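Local coordinates for DUF2235 domain-containing protein (PDB 4O5P) that probably hydrolyses membrane phospholipids as the type VI secretion effector Tle1 of Pseudomonas aeruginosa, using an alpha/beta-hydrolase catalytic domain, at residues Leu253-Asp258 with Val263-Ala268; Ala454-Ala459 with Phe655-His660; Phe582-Asp585 with Asp589-Val592. All blocks are in the same frame, centred on the assembly; numbering follows the deposited sequence.

How the contacts relate
Read from the N terminus, the chain first closes a very short loop at contact 1, where the end of helix 238-254 meets the segment leading into strand 266-267, which pairs with strand 270-280 of the central hydrolase sheet. Contact 2 opens much later, on helix 451-463, and closes almost two hundred residues on, at the end of helix 649-657, so it joins two distant helices in the C-terminal half of the chain. Contact 3 is nested inside that long loop and is local: a tryptophan just past helix 571-587 reaches back to its last turn. Contacts 2 and 3 have centres about 30 Å apart, whereas contacts 1 and 3 lie on opposite sides of the chain's centre.

Contact 1: residues Leu253-Asp258 with Val263-Ala268; sequences LTRVSD and VEYRFA
Thr254 and Val256 are tied to the incoming segment by two straight backbone hydrogen bonds: Arg266 N gives its hydrogen to Thr254 O at 2.9 Å, and Val256 N gives its own to Glu264 O at 3.0 Å. Together they flank a single antiparallel bridge between Arg255 and Tyr265. Tyr265 CA adds a C-H...O contact to Thr254 O. The carbonyl of Glu264 has a second, weak donor in the hydroxyl of Ser257, while Ser257 CB is pressed tightly on Val263 CA, 3.5 Å away, where the CA atoms of the two segments come nearest.

Arg255 and Tyr265 run alongside each other in one direction, yet their flat ends stand nearly perpendicular, at 85°. The rim of the phenol meets one face of the guanidinium, with Tyr265 CE2 and OH over it. Arg255 NH2 comes within 2.7 Å of Tyr265 OH, but the angle is poor for a hydrogen bond; the hydroxyl instead has a weak one with Gln251 NE2. The bend in the arginine chain at chi3, -102°, turns the guanidinium across the rim of the phenol. Further along, Thr254 CG2 reaches the edge of the Phe267 ring at CD2, 4.0 Å away. Its hydroxyl, at chi1 59°, turns back to the carbonyl of Leu250 in the preceding helical turn.

Behind this first shell, Arg266 NH2 forms a salt bridge with Glu264 OE1 at 3.2 Å, approaching from above the carboxylate plane, and Arg266 NH1 bonds to Gly269 O. The contact is thus a hairpin-like reversal, held by a single bridge, after helix 238-254, the helix that follows the probable nucleophile elbow. Strand 266-267 then pairs antiparallel with strand 270-280 of the central sheet, Phe267 packs on helices 139-162 and 195-219, and Tyr265 meets Phe327.

Contact 2: residues Ala454-Ala459 with Phe655-His660; sequences ATRFNA and FDEQVH
With CG turned beside its backbone N (chi1 -67°) and the chain extended from CG to NE, Arg456 projects its guanidinium from helix 451-463 to the end of helix 649-657. Glu657 comes to meet it on an extended chain, whereas Gln658 crosses it at about a right angle and, folded at chi2, 74°, points its amide oxygen at the guanidinium edge. Both acceptors lie at that edge and close to its plane. Arg456 NH1 holds Glu657 OE1 at 2.7 Å in a salt bridge, and Gln658 OE1 at 3.0 Å with an N-H...O angle of 159°. The amide oxygen receives its hydrogen in the carbonyl plane, on a lone pair; the carboxylate oxygen is met on its anti side. Arg456 NH2 also converges on Glu657 OE1, but only weakly.

Gln658 NE2 donates to Phe400 O, which would fix which end of the amide faces the arginine. The Arg456 side chain also touches Ala653 and Leu654 of helix 649-657. One NH1 therefore serves two acceptors, and a buried positive charge is met by a partly exposed carboxylate and a neutral amide, which probably stabilises the charged state of both Arg456 and Glu657.

Contact 3: residues Phe582-Asp585 with Asp589-Val592; sequences FAHD and DWGV
His584 and Trp590 meet as an offset edge-to-face pair: the six-membered ring of the indole turns its edge toward the face of the imidazole, the planes standing at 79° and the centroids 5.9 Å apart. The closest atoms of the two rings are His584 CE1 and Trp590 CE3, 4.1 Å apart. The far corner of the same benzene edge approaches the helix backbone, where Trp590 CH2 lies 3.4 Å from Asp585 O, obliquely to the ring.

The His584 ring is held trans to the backbone N (chi1 -178°), which brings its end toward the loop; NE2 then comes within 3.8 Å of Asp589 O. The indole, whose own CB points away from the helix, is swung back to it by its side-chain torsions. Asp585 is held by outside partners: its OD2 bonds with Thr679 OG1, and its carbonyl bonds with the Tyr623 hydroxyl.

The indole also packs on Arg726. Residues Asp589-Val592 touch a crystal neighbour, so the lattice may influence this loop and the indole. This is local packing at the end of a helix: the chain leaves helix 571-587, heading for strand 596-604, while the indole of Trp590 reaches back to the last helical turn.

Contact 1: residues Leu253-Asp258 with Val263-Ala268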
loop_
_atom_site.group_PDB
_atom_site.type_symbol
_atom_site.label_atom_id
_atom_site.label_comp_id
_atom_site.label_asym_id
_atom_site.label_seq_id
_atom_site.Cartn_x
_atom_site.Cartn_y
_atom_site.Cartn_z
ATOM N N LEU A 253 16.465 5.971 -14.244
ATOM C CA LEU A 253 17.347 7.130 -14.073
ATOM C C LEU A 253 18.845 6.813 -14.119
ATOM O O LEU A 253 19.664 7.668 -14.488
ATOM C CB LEU A 253 17.054 7.807 -12.743
ATOM C CG LEU A 253 15.975 8.880 -12.771
ATOM C CD1 LEU A 253 15.442 9.124 -11.369
ATOM C CD2 LEU A 253 16.557 10.157 -13.351
ATOM N N THR A 254 19.206 5.601 -13.718
ATOM C CA THR A 254 20.611 5.288 -13.483
ATOM C C THR A 254 21.204 4.300 -14.485
ATOM O O THR A 254 22.427 4.108 -14.533
ATOM C CB THR A 254 20.795 4.741 -12.062
ATOM O OG1 THR A 254 19.987 3.573 -11.902
ATOM C CG2 THR A 254 20.391 5.796 -11.027
ATOM N N ARG A 255 20.338 3.645 -15.252
ATOM C CA ARG A 255 20.788 2.762 -16.321
ATOM C C ARG A 255 21.636 3.568 -17.310
ATOM O O ARG A 255 21.135 4.459 -17.999
ATOM C CB ARG A 255 19.593 2.105 -17.027
ATOM C CG ARG A 255 19.928 1.403 -18.348
ATOM C CD ARG A 255 18.728 0.673 -18.953
ATOM N NE ARG A 255 18.816 -0.762 -18.704
ATOM C CZ ARG A 255 18.104 -1.402 -17.783
ATOM N NH1 ARG A 255 17.223 -0.726 -17.053
ATOM N NH2 ARG A 255 18.261 -2.710 -17.601
ATOM N N VAL A 256 22.928 3.273 -17.361
ATOM C CA VAL A 256 23.817 4.059 -18.209
ATOM C C VAL A 256 24.087 3.247 -19.449
ATOM O O VAL A 256 23.626 3.604 -20.532
ATOM C CB VAL A 256 25.105 4.527 -17.483
ATOM C CG1 VAL A 256 25.675 3.439 -16.589
ATOM C CG2 VAL A 256 26.136 5.006 -18.487
ATOM N N SER A 257 24.824 2.155 -19.280
ATOM C CA SER A 257 24.760 1.050 -20.203
ATOM C C SER A 257 24.965 1.447 -21.660
ATOM O O SER A 257 24.082 1.268 -22.505
ATOM C CB SER A 257 23.416 0.378 -20.012
ATOM O OG SER A 257 23.182 0.256 -18.622
ATOM N N ASP A 258 26.136 1.960 -21.903
ATOM C CA ASP A 258 26.558 2.292 -23.193
ATOM C C ASP A 258 27.980 1.816 -23.175
ATOM O O ASP A 258 28.359 1.107 -22.283
ATOM C CB ASP A 258 26.426 3.792 -23.422
ATOM C CG ASP A 258 26.367 4.181 -24.914
ATOM O OD1 ASP A 258 25.513 3.665 -25.647
ATOM O OD2 ASP A 258 27.175 5.046 -25.351
ATOM N N VAL A 263 26.269 -3.064 -19.669
ATOM C CA VAL A 263 25.151 -2.426 -18.981
ATOM C C VAL A 263 25.414 -2.299 -17.483
ATOM O O VAL A 263 25.640 -3.296 -16.800
ATOM C CB VAL A 263 23.831 -3.219 -19.210
ATOM C CG1 VAL A 263 22.734 -2.738 -18.278
ATOM C CG2 VAL A 263 23.381 -3.116 -20.667
ATOM N N GLU A 264 25.404 -1.074 -16.974
ATOM C CA GLU A 264 25.526 -0.851 -15.532
ATOM C C GLU A 264 24.553 0.214 -15.014
ATOM O O GLU A 264 23.825 0.848 -15.780
ATOM C CB GLU A 264 26.971 -0.506 -15.123
ATOM C CG GLU A 264 27.899 -0.163 -16.281
ATOM C CD GLU A 264 29.351 -0.001 -15.855
ATOM O OE1 GLU A 264 29.717 -0.416 -14.727
ATOM O OE2 GLU A 264 30.131 0.551 -16.657
ATOM N N TYR A 265 24.543 0.398 -13.700
ATOM C CA TYR A 265 23.704 1.408 -13.108
ATOM C C TYR A 265 24.568 2.350 -12.284
ATOM O O TYR A 265 25.353 1.923 -11.430
ATOM C CB TYR A 265 22.590 0.737 -12.293
ATOM C CG TYR A 265 21.844 -0.285 -13.124
ATOM C CD1 TYR A 265 22.289 -1.601 -13.204
ATOM C CD2 TYR A 265 20.718 0.069 -13.854
ATOM C CE1 TYR A 265 21.634 -2.543 -13.979
ATOM C CE2 TYR A 265 20.046 -0.872 -14.633
ATOM C CZ TYR A 265 20.515 -2.178 -14.688
ATOM O OH TYR A 265 19.864 -3.124 -15.455
ATOM N N ARG A 266 24.457 3.637 -12.587
ATOM C CA ARG A 266 25.260 4.638 -11.913
ATOM C C ARG A 266 24.433 5.851 -11.547
ATOM O O ARG A 266 23.496 6.213 -12.260
ATOM C CB ARG A 266 26.485 5.024 -12.756
ATOM C CG ARG A 266 27.571 3.951 -12.695
ATOM C CD ARG A 266 28.710 4.169 -13.653
ATOM N NE ARG A 266 29.575 2.991 -13.655
ATOM C CZ ARG A 266 30.635 2.819 -12.865
ATOM N NH1 ARG A 266 30.991 3.752 -11.992
ATOM N NH2 ARG A 266 31.346 1.704 -12.951
ATOM N N PHE A 267 24.797 6.443 -10.412
ATOM C CA PHE A 267 24.110 7.572 -9.818
ATOM C C PHE A 267 25.209 8.593 -9.568
ATOM O O PHE A 267 26.000 8.457 -8.618
ATOM C CB PHE A 267 23.481 7.136 -8.493
ATOM C CG PHE A 267 22.680 8.204 -7.805
ATOM C CD1 PHE A 267 23.283 9.068 -6.906
ATOM C CD2 PHE A 267 21.305 8.316 -8.031
ATOM C CE1 PHE A 267 22.546 10.041 -6.247
ATOM C CE2 PHE A 267 20.558 9.285 -7.377
ATOM C CZ PHE A 267 21.185 10.154 -6.479
ATOM N N ALA A 268 25.270 9.600 -10.435
ATOM C CA ALA A 268 26.357 10.579 -10.404
ATOM C C ALA A 268 27.742 9.904 -10.489
ATOM O O ALA A 268 28.682 10.276 -9.782
ATOM C CB ALA A 268 26.238 11.454 -9.159
#

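Contact 2: residues Ala454-Ala459 with Phe655-His660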
loop_
_atom_site.group_PDB
_atom_site.type_symbol
_atom_site.label_atom_id
_atom_site.label_comp_id
_atom_site.label_asym_id
_atom_site.label_seq_id
_atom_site.Cartn_x
_atom_site.Cartn_y
_atom_site.Cartn_z
ATOM N N ALA A 454 3.758 -17.490 18.671
ATOM C CA ALA A 454 4.508 -18.403 17.807
ATOM C C ALA A 454 3.765 -19.722 17.574
ATOM O O ALA A 454 3.712 -20.229 16.462
ATOM C CB ALA A 454 5.893 -18.673 18.372
ATOM N N THR A 455 3.188 -20.268 18.633
ATOM C CA THR A 455 2.508 -21.552 18.568
ATOM C C THR A 455 1.281 -21.501 17.652
ATOM O O THR A 455 1.072 -22.385 16.814
ATOM C CB THR A 455 2.062 -21.964 19.966
ATOM O OG1 THR A 455 3.212 -22.348 20.738
ATOM C CG2 THR A 455 1.106 -23.127 19.892
ATOM N N ARG A 456 0.476 -20.460 17.824
ATOM C CA ARG A 456 -0.725 -20.277 17.012
ATOM C C ARG A 456 -0.403 -20.036 15.536
ATOM O O ARG A 456 -1.018 -20.621 14.608
ATOM C CB ARG A 456 -1.535 -19.109 17.603
ATOM C CG ARG A 456 -2.117 -19.441 19.002
ATOM C CD ARG A 456 -2.704 -18.208 19.680
ATOM N NE ARG A 456 -3.277 -18.505 20.991
ATOM C CZ ARG A 456 -4.083 -17.683 21.663
ATOM N NH1 ARG A 456 -4.417 -16.514 21.148
ATOM N NH2 ARG A 456 -4.551 -18.029 22.858
ATOM N N PHE A 457 0.577 -19.168 15.312
ATOM C CA PHE A 457 1.048 -18.948 13.962
ATOM C C PHE A 457 1.478 -20.277 13.359
ATOM O O PHE A 457 1.062 -20.641 12.271
ATOM C CB PHE A 457 2.222 -17.962 13.940
ATOM C CG PHE A 457 2.864 -17.852 12.598
ATOM C CD1 PHE A 457 3.885 -18.721 12.226
ATOM C CD2 PHE A 457 2.420 -16.905 11.689
ATOM C CE1 PHE A 457 4.460 -18.636 10.972
ATOM C CE2 PHE A 457 2.997 -16.805 10.434
ATOM C CZ PHE A 457 4.020 -17.672 10.075
ATOM N N ASN A 458 2.327 -21.012 14.060
ATOM C CA ASN A 458 2.786 -22.287 13.532
ATOM C C ASN A 458 1.662 -23.302 13.278
ATOM O O ASN A 458 1.784 -24.146 12.401
ATOM C CB ASN A 458 3.892 -22.862 14.419
ATOM C CG ASN A 458 5.174 -22.036 14.349
ATOM O OD1 ASN A 458 5.470 -21.419 13.325
ATOM N ND2 ASN A 458 5.937 -22.021 15.447
ATOM N N ALA A 459 0.557 -23.218 14.016
ATOM C CA ALA A 459 -0.566 -24.113 13.706
ATOM C C ALA A 459 -1.133 -23.744 12.337
ATOM O O ALA A 459 -1.403 -24.618 11.475
ATOM C CB ALA A 459 -1.638 -24.030 14.777
ATOM N N PHE A 655 -7.428 -17.270 14.920
ATOM C CA PHE A 655 -8.456 -16.414 14.291
ATOM C C PHE A 655 -9.257 -15.580 15.285
ATOM O O PHE A 655 -9.635 -14.433 14.979
ATOM C CB PHE A 655 -9.395 -17.218 13.380
ATOM C CG PHE A 655 -8.734 -17.668 12.108
ATOM C CD1 PHE A 655 -8.617 -16.801 11.031
ATOM C CD2 PHE A 655 -8.210 -18.943 11.998
ATOM C CE1 PHE A 655 -8.000 -17.199 9.855
ATOM C CE2 PHE A 655 -7.580 -19.354 10.819
ATOM C CZ PHE A 655 -7.477 -18.475 9.749
ATOM N N ASP A 656 -9.533 -16.159 16.454
ATOM C CA ASP A 656 -10.193 -15.434 17.550
ATOM C C ASP A 656 -9.418 -14.211 18.058
ATOM O O ASP A 656 -9.980 -13.125 18.161
ATOM C CB ASP A 656 -10.416 -16.367 18.736
ATOM C CG ASP A 656 -11.617 -17.278 18.573
ATOM O OD1 ASP A 656 -12.210 -17.373 17.473
ATOM O OD2 ASP A 656 -11.957 -17.933 19.578
ATOM N N GLU A 657 -8.134 -14.403 18.384
ATOM C CA GLU A 657 -7.354 -13.418 19.135
ATOM C C GLU A 657 -6.179 -12.770 18.378
ATOM O O GLU A 657 -5.499 -11.896 18.914
ATOM C CB GLU A 657 -6.827 -14.041 20.443
ATOM C CG GLU A 657 -7.923 -14.518 21.401
ATOM C CD GLU A 657 -7.359 -15.000 22.728
ATOM O OE1 GLU A 657 -6.150 -15.314 22.796
ATOM O OE2 GLU A 657 -8.123 -15.051 23.713
ATOM N N GLN A 658 -5.931 -13.184 17.138
ATOM C CA GLN A 658 -4.826 -12.575 16.374
ATOM C C GLN A 658 -5.266 -11.940 15.052
ATOM O O GLN A 658 -4.843 -10.832 14.729
ATOM C CB GLN A 658 -3.709 -13.590 16.143
ATOM C CG GLN A 658 -2.604 -13.535 17.225
ATOM C CD GLN A 658 -3.015 -14.121 18.568
ATOM O OE1 GLN A 658 -3.755 -15.103 18.632
ATOM N NE2 GLN A 658 -2.521 -13.523 19.655
ATOM N N VAL A 659 -6.150 -12.627 14.330
ATOM C CA VAL A 659 -6.572 -12.199 13.005
ATOM C C VAL A 659 -7.655 -11.130 13.076
ATOM O O VAL A 659 -8.741 -11.353 13.636
ATOM C CB VAL A 659 -7.051 -13.394 12.153
ATOM C CG1 VAL A 659 -7.615 -12.916 10.801
ATOM C CG2 VAL A 659 -5.896 -14.383 11.937
ATOM N N HIS A 660 -7.368 -9.974 12.487
ATOM C CA HIS A 660 -8.334 -8.869 12.471
ATOM C C HIS A 660 -9.335 -9.014 11.334
ATOM O O HIS A 660 -9.259 -9.948 10.544
ATOM C CB HIS A 660 -7.638 -7.506 12.395
ATOM C CG HIS A 660 -6.881 -7.145 13.634
ATOM N ND1 HIS A 660 -5.704 -7.773 13.997
ATOM C CD2 HIS A 660 -7.133 -6.227 14.598
ATOM C CE1 HIS A 660 -5.262 -7.245 15.128
ATOM N NE2 HIS A 660 -6.115 -6.308 15.516
#

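Contact 3: residues Phe582-Asp585 with Asp589-Val592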
loop_
_atom_site.group_PDB
_atom_site.type_symbol
_atom_site.label_atom_id
_atom_site.label_comp_id
_atom_site.label_asym_id
_atom_site.label_seq_id
_atom_site.Cartn_x
_atom_site.Cartn_y
_atom_site.Cartn_z
ATOM N N PHE A 582 -22.122 -10.769 7.246
ATOM C CA PHE A 582 -21.707 -12.126 6.928
ATOM C C PHE A 582 -22.850 -13.115 7.098
ATOM O O PHE A 582 -23.089 -13.948 6.224
ATOM C CB PHE A 582 -20.537 -12.587 7.795
ATOM C CG PHE A 582 -20.131 -14.000 7.518
ATOM C CD1 PHE A 582 -19.296 -14.292 6.455
ATOM C CD2 PHE A 582 -20.617 -15.043 8.287
ATOM C CE1 PHE A 582 -18.943 -15.595 6.184
ATOM C CE2 PHE A 582 -20.262 -16.354 8.016
ATOM C CZ PHE A 582 -19.431 -16.631 6.964
ATOM N N ALA A 583 -23.556 -13.023 8.224
ATOM C CA ALA A 583 -24.675 -13.936 8.485
ATOM C C ALA A 583 -25.730 -13.869 7.380
ATOM O O ALA A 583 -26.144 -14.906 6.844
ATOM C CB ALA A 583 -25.294 -13.639 9.848
ATOM N N HIS A 584 -26.166 -12.649 7.052
ATOM C CA HIS A 584 -27.119 -12.454 5.959
ATOM C C HIS A 584 -26.636 -13.082 4.644
ATOM O O HIS A 584 -27.369 -13.866 4.006
ATOM C CB HIS A 584 -27.391 -10.964 5.743
ATOM C CG HIS A 584 -28.395 -10.685 4.665
ATOM N ND1 HIS A 584 -28.041 -10.187 3.430
ATOM C CD2 HIS A 584 -29.737 -10.856 4.631
ATOM C CE1 HIS A 584 -29.125 -10.048 2.687
ATOM N NE2 HIS A 584 -30.166 -10.454 3.388
ATOM N N ASP A 585 -25.412 -12.738 4.241
ATOM C CA ASP A 585 -24.843 -13.277 3.006
ATOM C C ASP A 585 -24.813 -14.805 3.021
ATOM O O ASP A 585 -25.104 -15.462 2.016
ATOM C CB ASP A 585 -23.409 -12.761 2.789
ATOM C CG ASP A 585 -23.355 -11.286 2.437
ATOM O OD1 ASP A 585 -24.423 -10.681 2.197
ATOM O OD2 ASP A 585 -22.234 -10.727 2.400
ATOM N N ASP A 589 -31.028 -15.609 2.460
ATOM C CA ASP A 589 -32.448 -15.269 2.467
ATOM C C ASP A 589 -32.637 -13.908 1.779
ATOM O O ASP A 589 -32.914 -12.904 2.446
ATOM C CB ASP A 589 -32.944 -15.187 3.914
ATOM C CG ASP A 589 -33.676 -16.435 4.357
ATOM O OD1 ASP A 589 -33.314 -17.548 3.902
ATOM O OD2 ASP A 589 -34.624 -16.301 5.170
ATOM N N TRP A 590 -32.493 -13.876 0.455
ATOM C CA TRP A 590 -32.313 -12.616 -0.261
ATOM C C TRP A 590 -33.537 -11.714 -0.235
ATOM O O TRP A 590 -33.415 -10.499 -0.081
ATOM C CB TRP A 590 -31.887 -12.857 -1.718
ATOM C CG TRP A 590 -30.698 -13.777 -1.906
ATOM C CD1 TRP A 590 -30.650 -14.916 -2.663
ATOM C CD2 TRP A 590 -29.393 -13.621 -1.345
ATOM N NE1 TRP A 590 -29.395 -15.477 -2.607
ATOM C CE2 TRP A 590 -28.606 -14.706 -1.799
ATOM C CE3 TRP A 590 -28.814 -12.678 -0.496
ATOM C CZ2 TRP A 590 -27.264 -14.868 -1.434
ATOM C CZ3 TRP A 590 -27.483 -12.844 -0.130
ATOM C CH2 TRP A 590 -26.726 -13.930 -0.601
ATOM N N GLY A 591 -34.715 -12.310 -0.390
ATOM C CA GLY A 591 -35.933 -11.540 -0.545
ATOM C C GLY A 591 -36.412 -11.637 -1.983
ATOM O O GLY A 591 -36.103 -12.614 -2.688
ATOM N N VAL A 592 -37.168 -10.632 -2.423
ATOM C CA VAL A 592 -37.543 -10.542 -3.829
ATOM C C VAL A 592 -36.293 -10.186 -4.626
ATOM O O VAL A 592 -35.424 -9.456 -4.143
ATOM C CB VAL A 592 -38.679 -9.504 -4.075
ATOM C CG1 VAL A 592 -38.139 -8.080 -4.079
ATOM C CG2 VAL A 592 -39.388 -9.787 -5.397
#